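Long-range contacts in secreted in xylem 3 (PDB 5OD4), which is an effector of the plant-pathogenic fungus Fusarium oxysporum with immune-suppressing activity, probably recognised by resistant host plants: residues Ser44-Glu52 / Thr61-Asp69; Ala75-Val86 / Ala117-Asp128. All coordinates share one frame; numbering follows the deposited sequence. Where two conformers were deposited one is given.

Contact 1 of 2, residues Ser44-Glu52 / Thr61-Asp69; sequences SGLNHRIYE and TVIDVAPPD. With EDO (1,2-ethanediol), chain C; EDO (1,2-ethanediol), chain E.
Three donors converge on one oxygen of Asp-64, all from the strand alongside. Arg-49 approaches side-on: NE lies 2.8 Å from Asp-64 OD2, on the anti lone pair of that oxygen, and NH2 bonds to it as well. The hydroxyl of Tyr-51 donates to the same atom from the syn side, with OH 2.7 Å from Asp-64 OD2 and 31° out of the carboxylate plane. Both donor side chains have CG between the backbone N and the carbonyl carbon (chi1 53° in Arg-49, 63° in Tyr-51), which swings their ends across to the partner strand. Thr-110 bonds to OD1, so the buried acid is gripped at both oxygens, which probably keeps it ionised; Arg-49 is held in turn by Asp-35 through NH1.

Next to this cluster the Tyr-51 ring lies over Val-62, whose CB sits 3.8 Å from the ring centroid, and Val-62 CG1 comes within 3.5 Å of Tyr-51 CZ. The opposite face, with His-48, Ile-50, Ile-63 and Val-65, turns to the other sheet; there Ile-50 and Ile-63 run side by side, CG1 to CG1 at 4.1 Å.

The rest of the contact is looser and wetter. At one end a water joins Glu-52 OE2 to Thr-61 OG1, while Glu-52 OE1 forms a salt bridge with Arg-30. Along the outer edge of strand 47-52, the backbone N-H groups of Ile-50 and Glu-52 point away from the partner strand, each to an ethanediol probably left from crystallisation. At the other end Asn-47 ND2 rests against Pro-68, 3.6 Å from its CA, while Gly-45 O meets Pro-68 CD.

Paired backbone bonds at Asn-47/Ala-66, Arg-49/Asp-64 and Tyr-51/Val-62 alternate with non-hydrogen-bonded pairs, the register of an antiparallel beta hairpin, here in one sheet of the beta-sandwich.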
loop_
_atom_site.group_PDB
_atom_site.type_symbol
_atom_site.label_atom_id
_atom_site.label_comp_id
_atom_site.label_asym_id
_atom_site.label_seq_id
_atom_site.Cartn_x
_atom_site.Cartn_y
_atom_site.Cartn_z
ATOM N N SER A 44 8.386 10.232 -2.783
ATOM C CA SER A 44 8.360 9.409 -3.988
ATOM C C SER A 44 7.893 10.069 -5.264
ATOM O O SER A 44 8.052 9.487 -6.321
ATOM C CB SER A 44 7.401 8.211 -3.759
ATOM O OG SER A 44 6.042 8.643 -3.758
ATOM N N GLY A 45 7.306 11.253 -5.202
ATOM C CA GLY A 45 6.680 11.867 -6.402
ATOM C C GLY A 45 5.324 11.301 -6.813
ATOM O O GLY A 45 4.730 11.717 -7.828
ATOM N N LEU A 46 4.793 10.418 -5.975
ATOM C CA LEU A 46 3.481 9.811 -6.163
ATOM C C LEU A 46 2.601 10.176 -4.989
ATOM O O LEU A 46 3.070 10.596 -3.929
ATOM C CB LEU A 46 3.595 8.284 -6.284
ATOM C CG LEU A 46 4.508 7.793 -7.388
ATOM C CD1 LEU A 46 4.620 6.277 -7.285
ATOM C CD2 LEU A 46 4.033 8.230 -8.761
ATOM N N ASN A 47 1.301 9.966 -5.213
ATOM C CA ASN A 47 0.298 10.064 -4.174
ATOM C C ASN A 47 -0.266 8.688 -3.833
ATOM O O ASN A 47 -0.181 7.753 -4.643
ATOM C CB ASN A 47 -0.820 10.992 -4.591
ATOM C CG ASN A 47 -0.359 12.428 -4.782
ATOM O OD1 ASN A 47 0.517 12.886 -4.070
ATOM N ND2 ASN A 47 -1.015 13.131 -5.688
ATOM N N HIS A 48 -0.878 8.569 -2.652
ATOM C CA HIS A 48 -1.463 7.315 -2.227
ATOM C C HIS A 48 -2.675 7.564 -1.367
ATOM O O HIS A 48 -2.844 8.637 -0.776
ATOM C CB HIS A 48 -0.448 6.440 -1.463
ATOM C CG HIS A 48 -0.195 6.884 -0.052
ATOM N ND1 HIS A 48 0.257 8.133 0.303
ATOM C CD2 HIS A 48 -0.383 6.210 1.105
ATOM C CE1 HIS A 48 0.339 8.193 1.625
ATOM N NE2 HIS A 48 -0.028 7.040 2.140
ATOM N N ARG A 49 -3.527 6.543 -1.245
ATOM C CA ARG A 49 -4.575 6.559 -0.242
ATOM C C ARG A 49 -4.809 5.150 0.245
ATOM O O ARG A 49 -4.708 4.195 -0.516
ATOM C CB ARG A 49 -5.866 7.207 -0.749
ATOM C CG ARG A 49 -6.396 6.626 -2.038
ATOM C CD ARG A 49 -7.665 7.339 -2.457
ATOM N NE ARG A 49 -8.232 6.706 -3.631
ATOM C CZ ARG A 49 -9.253 7.182 -4.301
ATOM N NH1 ARG A 49 -9.836 8.322 -3.953
ATOM N NH2 ARG A 49 -9.680 6.524 -5.356
ATOM N N ILE A 50 -5.142 5.044 1.529
ATOM C CA ILE A 50 -5.394 3.790 2.228
ATOM C C ILE A 50 -6.750 3.950 2.879
ATOM O O ILE A 50 -6.948 4.882 3.662
ATOM C CB ILE A 50 -4.306 3.509 3.281
ATOM C CG1 ILE A 50 -2.896 3.485 2.664
ATOM C CG2 ILE A 50 -4.621 2.216 3.998
ATOM C CD1 ILE A 50 -1.773 3.534 3.668
ATOM N N TYR A 51 -7.699 3.098 2.523
ATOM C CA TYR A 51 -9.080 3.305 2.929
ATOM C C TYR A 51 -9.826 2.011 2.938
ATOM O O TYR A 51 -9.271 0.971 2.646
ATOM C CB TYR A 51 -9.748 4.359 2.040
ATOM C CG TYR A 51 -9.846 3.996 0.586
ATOM C CD1 TYR A 51 -8.754 4.129 -0.271
ATOM C CD2 TYR A 51 -11.028 3.558 0.042
ATOM C CE1 TYR A 51 -8.848 3.833 -1.620
ATOM C CE2 TYR A 51 -11.143 3.297 -1.315
ATOM C CZ TYR A 51 -10.062 3.441 -2.145
ATOM O OH TYR A 51 -10.196 3.202 -3.498
ATOM N N GLU A 52 -11.105 2.074 3.302
ATOM C CA GLU A 52 -11.977 0.904 3.279
ATOM C C GLU A 52 -13.182 1.158 2.399
ATOM O O GLU A 52 -13.624 2.299 2.229
ATOM C CB GLU A 52 -12.412 0.516 4.696
ATOM C CG GLU A 52 -11.184 0.035 5.505
ATOM C CD GLU A 52 -11.343 0.130 7.017
ATOM O OE1 GLU A 52 -12.121 0.987 7.487
ATOM O OE2 GLU A 52 -10.755 -0.725 7.723
ATOM N N THR A 61 -10.185 -3.545 2.597
ATOM C CA THR A 61 -9.114 -2.541 2.698
ATOM C C THR A 61 -8.571 -2.328 1.277
ATOM O O THR A 61 -8.353 -3.295 0.553
ATOM C CB THR A 61 -8.025 -3.031 3.635
ATOM O OG1 THR A 61 -8.574 -3.272 4.937
ATOM C CG2 THR A 61 -6.864 -2.049 3.733
ATOM N N VAL A 62 -8.342 -1.067 0.928
ATOM C CA VAL A 62 -7.893 -0.670 -0.405
ATOM C C VAL A 62 -6.713 0.266 -0.298
ATOM O O VAL A 62 -6.740 1.202 0.526
ATOM C CB VAL A 62 -9.029 0.025 -1.191
ATOM C CG1 VAL A 62 -8.600 0.275 -2.624
ATOM C CG2 VAL A 62 -10.323 -0.806 -1.158
ATOM N N ILE A 63 -5.725 0.060 -1.165
ATOM C CA ILE A 63 -4.640 1.014 -1.345
ATOM C C ILE A 63 -4.598 1.391 -2.811
ATOM O O ILE A 63 -4.492 0.521 -3.661
ATOM C CB ILE A 63 -3.295 0.441 -0.912
ATOM C CG1 ILE A 63 -3.348 0.005 0.553
ATOM C CG2 ILE A 63 -2.161 1.472 -1.151
ATOM C CD1 ILE A 63 -2.065 -0.531 1.126
ATOM N N ASP A 64 -4.635 2.695 -3.092
ATOM C CA ASP A 64 -4.413 3.234 -4.445
ATOM C C ASP A 64 -3.141 4.055 -4.446
ATOM O O ASP A 64 -2.896 4.825 -3.519
ATOM C CB ASP A 64 -5.575 4.139 -4.869
ATOM C CG ASP A 64 -6.890 3.461 -5.033
ATOM O OD1 ASP A 64 -6.959 2.318 -5.537
ATOM O OD2 ASP A 64 -7.940 4.124 -4.704
ATOM N N VAL A 65 -2.371 3.951 -5.561
ATOM C CA VAL A 65 -1.148 4.735 -5.752
ATOM C C VAL A 65 -1.228 5.341 -7.139
ATOM O O VAL A 65 -1.483 4.634 -8.109
ATOM C CB VAL A 65 0.086 3.841 -5.615
ATOM C CG1 VAL A 65 1.353 4.651 -5.912
ATOM C CG2 VAL A 65 0.154 3.214 -4.235
ATOM N N ALA A 66 -0.981 6.673 -7.261
ATOM C CA ALA A 66 -1.107 7.308 -8.557
ATOM C C ALA A 66 -0.149 8.458 -8.674
ATOM O O ALA A 66 0.214 9.099 -7.671
ATOM C CB ALA A 66 -2.528 7.807 -8.783
ATOM N N PRO A 67 0.239 8.808 -9.904
ATOM C CA PRO A 67 0.935 10.081 -10.129
ATOM C C PRO A 67 0.051 11.252 -9.722
ATOM O O PRO A 67 -1.181 11.120 -9.676
ATOM C CB PRO A 67 1.175 10.116 -11.650
ATOM C CG PRO A 67 0.980 8.694 -12.109
ATOM C CD PRO A 67 -0.051 8.135 -11.183
ATOM N N PRO A 68 0.642 12.418 -9.452
ATOM C CA PRO A 68 -0.148 13.617 -9.151
ATOM C C PRO A 68 -0.760 14.215 -10.397
ATOM O O PRO A 68 -0.204 14.099 -11.493
ATOM C CB PRO A 68 0.892 14.579 -8.582
ATOM C CG PRO A 68 2.124 14.206 -9.384
ATOM C CD PRO A 68 2.085 12.697 -9.431
ATOM N N ASP A 69 -1.868 14.936 -10.198
ATOM C CA ASP A 69 -2.303 15.983 -11.150
ATOM C C ASP A 69 -2.570 15.513 -12.547
ATOM O O ASP A 69 -2.432 16.271 -13.527
ATOM C CB ASP A 69 -1.338 17.155 -11.116
ATOM C CG ASP A 69 -1.480 17.986 -9.861
ATOM O OD1 ASP A 69 -2.578 17.992 -9.296
ATOM O OD2 ASP A 69 -0.538 18.687 -9.479
HETATM C C1 EDO C . -3.612 8.260 2.992
HETATM O O1 EDO C . -4.880 7.515 3.007
HETATM C C2 EDO C . -3.100 8.791 4.327
HETATM O O2 EDO C . -3.024 7.692 5.218
HETATM C C1 EDO E . -13.258 5.996 3.279
HETATM O O1 EDO E . -14.074 4.972 2.657
HETATM C C2 EDO E . -12.827 5.623 4.709
HETATM O O2 EDO E . -11.911 4.516 4.697
HETATM O O HOH W 1 -8.292 -1.349 6.867
#

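Contact 2 of 2, residues Ala75-Val86 / Ala117-Asp128; sequences ANYEIEVRRIPV and ASYTYYLTISED. With EDO (1,2-ethanediol), chain F.
Arg-83 lays its guanidinium flat on the Tyr-119 ring, planes 8° apart and centres 4.2 Å from each other. The cation-pi contact is off-centre, since Arg-83 CZ lies toward the phenol oxygen; it is the CD methylene that covers the middle of the ring, 3.6 Å from the centroid. With CG between the backbone N and the carbonyl carbon (chi1 67°) and the chain extended beyond it, the arginine crosses the ring face obliquely. Its NE goes on to a salt bridge with Asp-94, and a water links NH1 to Tyr-121 OH, a hydroxyl that also bonds to the backbone O of Asp-116.

Apolar contacts fall on both faces. Pro-85 CG packs on Tyr-119 CE2 at 3.7 Å, and Ile-84 CD1 lies 3.5 Å from Tyr-122 CE1. Further along, Leu-123 CD1 touches both Ile-79 CG2 (3.9 Å) and Val-81 CG2 (4.1 Å).

Backbone bonds hold the whole length. Reciprocal pairs at Glu-78/Ser-126, Glu-80/Thr-124, Arg-82/Tyr-122 and Ile-84/Thr-120 are extended by Val-86 N to Ser-118 O at one end and Asp-128 N to Asn-76 O, 2.8 Å, at the other. A water there bridges Asn-76 ND2 and Asp-128 OD2, and Asn-76 OD1 is bonded by the backbone N of Thr-103. Among the charged groups, Arg-100 binds both Glu-78 and Asp-128, which probably offsets their like charges.

These are the two central strands of a four-stranded antiparallel sheet. Strand 94-101 flanks 77-85 and strand 17-21 flanks 119-127, while Ile-79 and Val-81 face strand 109-114 of the other sheet.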
loop_
_atom_site.group_PDB
_atom_site.type_symbol
_atom_site.label_atom_id
_atom_site.label_comp_id
_atom_site.label_asym_id
_atom_site.label_seq_id
_atom_site.Cartn_x
_atom_site.Cartn_y
_atom_site.Cartn_z
ATOM N N ALA A 75 8.436 6.583 -14.604
ATOM C CA ALA A 75 9.295 5.433 -14.315
ATOM C C ALA A 75 8.385 4.304 -13.886
ATOM O O ALA A 75 7.181 4.481 -13.696
ATOM C CB ALA A 75 10.336 5.767 -13.273
ATOM N N ASN A 76 9.004 3.128 -13.698
ATOM C CA ASN A 76 8.288 1.991 -13.102
ATOM C C ASN A 76 8.461 1.983 -11.609
ATOM O O ASN A 76 9.543 2.272 -11.106
ATOM C CB ASN A 76 8.853 0.684 -13.662
ATOM C CG ASN A 76 8.636 0.548 -15.144
ATOM O OD1 ASN A 76 7.502 0.614 -15.619
ATOM N ND2 ASN A 76 9.722 0.319 -15.881
ATOM N N TYR A 77 7.388 1.629 -10.900
ATOM C CA TYR A 77 7.400 1.567 -9.438
ATOM C C TYR A 77 6.866 0.242 -8.970
ATOM O O TYR A 77 5.896 -0.321 -9.509
ATOM C CB TYR A 77 6.533 2.692 -8.822
ATOM C CG TYR A 77 6.983 4.079 -9.186
ATOM C CD1 TYR A 77 6.603 4.651 -10.406
ATOM C CD2 TYR A 77 7.763 4.838 -8.351
ATOM C CE1 TYR A 77 6.997 5.913 -10.750
ATOM C CE2 TYR A 77 8.154 6.132 -8.686
ATOM C CZ TYR A 77 7.771 6.662 -9.879
ATOM O OH TYR A 77 8.111 7.917 -10.292
ATOM N N GLU A 78 7.506 -0.261 -7.913
ATOM C CA GLU A 78 7.115 -1.455 -7.176
ATOM C C GLU A 78 6.330 -1.023 -5.946
ATOM O O GLU A 78 6.772 -0.142 -5.200
ATOM C CB GLU A 78 8.387 -2.213 -6.781
ATOM C CG GLU A 78 8.190 -3.454 -5.933
ATOM C CD GLU A 78 7.595 -4.627 -6.654
ATOM O OE1 GLU A 78 7.259 -4.557 -7.832
ATOM O OE2 GLU A 78 7.465 -5.702 -5.990
ATOM N N ILE A 79 5.170 -1.653 -5.720
ATOM C CA ILE A 79 4.304 -1.365 -4.591
ATOM C C ILE A 79 4.080 -2.683 -3.858
ATOM O O ILE A 79 3.657 -3.662 -4.462
ATOM C CB ILE A 79 2.960 -0.795 -5.066
ATOM C CG1 ILE A 79 3.144 0.478 -5.874
ATOM C CG2 ILE A 79 2.041 -0.548 -3.886
ATOM C CD1 ILE A 79 2.004 0.785 -6.796
ATOM N N GLU A 80 4.425 -2.726 -2.562
ATOM C CA GLU A 80 4.353 -3.973 -1.802
ATOM C C GLU A 80 3.665 -3.762 -0.495
ATOM O O GLU A 80 3.921 -2.770 0.198
ATOM C CB GLU A 80 5.768 -4.539 -1.569
ATOM C CG GLU A 80 6.532 -4.821 -2.823
ATOM C CD GLU A 80 7.915 -5.413 -2.644
ATOM O OE1 GLU A 80 8.436 -5.497 -1.512
ATOM O OE2 GLU A 80 8.476 -5.840 -3.694
ATOM N N VAL A 81 2.869 -4.756 -0.104
ATOM C CA VAL A 81 2.275 -4.822 1.223
ATOM C C VAL A 81 2.705 -6.117 1.890
ATOM O O VAL A 81 2.478 -7.211 1.336
ATOM C CB VAL A 81 0.742 -4.739 1.184
ATOM C CG1 VAL A 81 0.167 -4.883 2.580
ATOM C CG2 VAL A 81 0.298 -3.447 0.526
ATOM N N ARG A 82 3.288 -5.999 3.079
ATOM C CA ARG A 82 3.511 -7.137 3.961
ATOM C C ARG A 82 2.519 -7.059 5.111
ATOM O O ARG A 82 2.072 -5.976 5.497
ATOM C CB ARG A 82 4.941 -7.150 4.508
ATOM C CG ARG A 82 5.963 -7.229 3.386
ATOM C CD ARG A 82 7.390 -7.363 3.851
ATOM N NE ARG A 82 7.629 -8.670 4.381
ATOM C CZ ARG A 82 7.808 -9.017 5.657
ATOM N NH1 ARG A 82 7.726 -8.189 6.665
ATOM N NH2 ARG A 82 8.048 -10.262 5.856
ATOM N N ARG A 83 2.156 -8.224 5.647
ATOM C CA ARG A 83 1.298 -8.268 6.840
ATOM C C ARG A 83 2.026 -9.019 7.945
ATOM O O ARG A 83 2.653 -10.066 7.690
ATOM C CB ARG A 83 -0.079 -8.850 6.538
ATOM C CG ARG A 83 -0.109 -10.323 6.166
ATOM C CD ARG A 83 -1.535 -10.799 5.930
ATOM N NE ARG A 83 -1.570 -12.214 5.611
ATOM C CZ ARG A 83 -2.670 -12.929 5.440
ATOM N NH1 ARG A 83 -3.856 -12.376 5.655
ATOM N NH2 ARG A 83 -2.600 -14.210 5.117
ATOM N N ILE A 84 1.928 -8.497 9.167
ATOM C CA ILE A 84 2.569 -9.126 10.314
ATOM C C ILE A 84 1.489 -9.414 11.337
ATOM O O ILE A 84 0.788 -8.487 11.788
ATOM C CB ILE A 84 3.676 -8.298 10.922
ATOM C CG1 ILE A 84 4.724 -7.951 9.872
ATOM C CG2 ILE A 84 4.336 -9.065 12.093
ATOM C CD1 ILE A 84 5.961 -7.285 10.427
ATOM N N PRO A 85 1.293 -10.691 11.724
ATOM C CA PRO A 85 0.345 -11.059 12.781
ATOM C C PRO A 85 0.514 -10.187 14.007
ATOM O O PRO A 85 1.631 -10.050 14.465
ATOM C CB PRO A 85 0.715 -12.527 13.057
ATOM C CG PRO A 85 1.099 -13.048 11.694
ATOM C CD PRO A 85 1.884 -11.904 11.101
ATOM N N VAL A 86 -0.577 -9.714 14.605
ATOM C CA VAL A 86 -0.486 -8.962 15.841
ATOM C C VAL A 86 -0.060 -9.883 16.994
ATOM O O VAL A 86 -0.194 -11.100 16.963
ATOM C CB VAL A 86 -1.811 -8.220 16.192
ATOM C CG1 VAL A 86 -2.183 -7.232 15.105
ATOM C CG2 VAL A 86 -2.947 -9.191 16.481
ATOM N N ALA A 117 -8.407 -7.107 11.208
ATOM C CA ALA A 117 -7.754 -6.388 12.295
ATOM C C ALA A 117 -6.615 -7.141 12.963
ATOM O O ALA A 117 -5.918 -6.583 13.800
ATOM C CB ALA A 117 -8.781 -6.026 13.367
ATOM N N SER A 118 -6.391 -8.393 12.583
ATOM C CA SER A 118 -5.424 -9.287 13.238
ATOM C C SER A 118 -4.014 -9.200 12.675
ATOM O O SER A 118 -3.176 -10.007 13.072
ATOM C CB SER A 118 -5.911 -10.745 13.207
ATOM O OG SER A 118 -5.827 -11.338 11.938
ATOM N N TYR A 119 -3.762 -8.276 11.749
ATOM C CA TYR A 119 -2.430 -8.034 11.227
ATOM C C TYR A 119 -2.163 -6.538 11.226
ATOM O O TYR A 119 -3.085 -5.738 11.098
ATOM C CB TYR A 119 -2.302 -8.515 9.773
ATOM C CG TYR A 119 -2.491 -9.964 9.579
ATOM C CD1 TYR A 119 -3.757 -10.498 9.396
ATOM C CD2 TYR A 119 -1.403 -10.823 9.525
ATOM C CE1 TYR A 119 -3.939 -11.854 9.184
ATOM C CE2 TYR A 119 -1.579 -12.193 9.279
ATOM C CZ TYR A 119 -2.852 -12.685 9.107
ATOM O OH TYR A 119 -3.012 -14.033 8.888
ATOM N N THR A 120 -0.891 -6.183 11.313
ATOM C CA THR A 120 -0.419 -4.848 10.970
ATOM C C THR A 120 0.125 -4.911 9.547
ATOM O O THR A 120 0.773 -5.899 9.171
ATOM C CB THR A 120 0.711 -4.389 11.936
ATOM O OG1 THR A 120 0.246 -4.515 13.303
ATOM C CG2 THR A 120 1.139 -2.959 11.699
ATOM N N TYR A 121 -0.119 -3.862 8.771
ATOM C CA TYR A 121 0.223 -3.838 7.363
ATOM C C TYR A 121 1.333 -2.838 7.104
ATOM O O TYR A 121 1.340 -1.745 7.672
ATOM C CB TYR A 121 -1.039 -3.474 6.524
ATOM C CG TYR A 121 -2.141 -4.450 6.776
ATOM C CD1 TYR A 121 -2.141 -5.680 6.156
ATOM C CD2 TYR A 121 -3.143 -4.191 7.679
ATOM C CE1 TYR A 121 -3.134 -6.617 6.418
ATOM C CE2 TYR A 121 -4.137 -5.113 7.972
ATOM C CZ TYR A 121 -4.113 -6.326 7.342
ATOM O OH TYR A 121 -5.064 -7.301 7.597
ATOM N N TYR A 122 2.262 -3.220 6.226
ATOM C CA TYR A 122 3.454 -2.414 5.919
ATOM C C TYR A 122 3.506 -2.195 4.427
ATOM O O TYR A 122 3.681 -3.155 3.668
ATOM C CB TYR A 122 4.729 -3.132 6.410
ATOM C CG TYR A 122 4.753 -3.288 7.911
ATOM C CD1 TYR A 122 4.023 -4.301 8.564
ATOM C CD2 TYR A 122 5.470 -2.402 8.679
ATOM C CE1 TYR A 122 4.041 -4.433 9.938
ATOM C CE2 TYR A 122 5.477 -2.500 10.092
ATOM C CZ TYR A 122 4.742 -3.510 10.682
ATOM O OH TYR A 122 4.750 -3.644 12.055
ATOM N N LEU A 123 3.364 -0.945 4.002
ATOM C CA LEU A 123 3.363 -0.563 2.605
ATOM C C LEU A 123 4.721 0.038 2.242
ATOM O O LEU A 123 5.228 0.906 2.954
ATOM C CB LEU A 123 2.280 0.506 2.379
ATOM C CG LEU A 123 2.234 1.209 1.037
ATOM C CD1 LEU A 123 1.912 0.231 -0.081
ATOM C CD2 LEU A 123 1.236 2.357 1.071
ATOM N N THR A 124 5.253 -0.396 1.102
ATOM C CA THR A 124 6.464 0.215 0.520
ATOM C C THR A 124 6.162 0.549 -0.920
ATOM O O THR A 124 5.623 -0.285 -1.659
ATOM C CB THR A 124 7.667 -0.715 0.602
ATOM O OG1 THR A 124 7.914 -1.110 1.948
ATOM C CG2 THR A 124 8.928 -0.050 0.063
ATOM N N ILE A 125 6.543 1.751 -1.333
ATOM C CA ILE A 125 6.468 2.213 -2.739
ATOM C C ILE A 125 7.879 2.622 -3.119
ATOM O O ILE A 125 8.499 3.453 -2.423
ATOM C CB ILE A 125 5.530 3.413 -2.886
ATOM C CG1 ILE A 125 4.101 3.076 -2.404
ATOM C CG2 ILE A 125 5.496 3.899 -4.318
ATOM C CD1 ILE A 125 3.173 4.273 -2.306
ATOM N N SER A 126 8.399 2.087 -4.229
ATOM C CA SER A 126 9.766 2.439 -4.658
ATOM C C SER A 126 9.891 2.393 -6.154
ATOM O O SER A 126 9.406 1.484 -6.784
ATOM C CB SER A 126 10.757 1.461 -4.047
ATOM O OG SER A 126 12.071 1.858 -4.334
ATOM N N GLU A 127 10.627 3.344 -6.705
ATOM C CA GLU A 127 11.025 3.270 -8.102
ATOM C C GLU A 127 11.887 2.072 -8.345
ATOM O O GLU A 127 12.730 1.770 -7.520
ATOM C CB GLU A 127 11.731 4.569 -8.533
ATOM C CG GLU A 127 12.107 4.575 -9.996
ATOM C CD GLU A 127 12.804 5.843 -10.487
ATOM O OE1 GLU A 127 12.917 6.813 -9.665
ATOM O OE2 GLU A 127 13.232 5.857 -11.656
ATOM N N ASP A 128 11.696 1.420 -9.482
ATOM C CA ASP A 128 12.608 0.325 -9.856
ATOM C C ASP A 128 14.062 0.775 -9.979
ATOM O O ASP A 128 14.251 1.840 -10.573
ATOM C CB ASP A 128 12.343 -0.247 -11.227
ATOM C CG ASP A 128 11.253 -1.238 -11.208
ATOM O OD1 ASP A 128 10.749 -1.456 -10.088
ATOM O OD2 ASP A 128 10.930 -1.817 -12.287
ATOM O OXT ASP A 128 15.038 0.080 -9.638
HETATM C C1 EDO F . 16.781 6.195 -10.948
HETATM O O1 EDO F . 17.098 5.267 -9.878
HETATM C C2 EDO F . 16.392 7.570 -10.391
HETATM O O2 EDO F . 15.622 7.453 -9.203
HETATM O O HOH W 2 12.308 -0.087 -14.526
HETATM O O HOH W 3 -5.108 -9.860 6.221
HETATM O O HOH W 4 1.464 -6.765 14.014
#

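From the N terminus, strand 17-21 comes first, an outer strand of the sheet that contact 2 later completes. The chain then crosses to the other sheet, where contact 1 closes a short hairpin loop, partly unmodelled at 55-58. Next it returns as strand 77-85, opening contact 2, and continues through 94-101; it crosses again to lay 109-114 beside 60-66 and comes back as 119-127, which closes contact 2 at the C terminus. The two contacts therefore follow in series, neither nesting nor crossing. They face each other in the sandwich: Leu-46 packs on Tyr-77, Val-65 on Ile-79 and Ile-125, and Ile-63 on Val-81, forming part of the interior between the sheets.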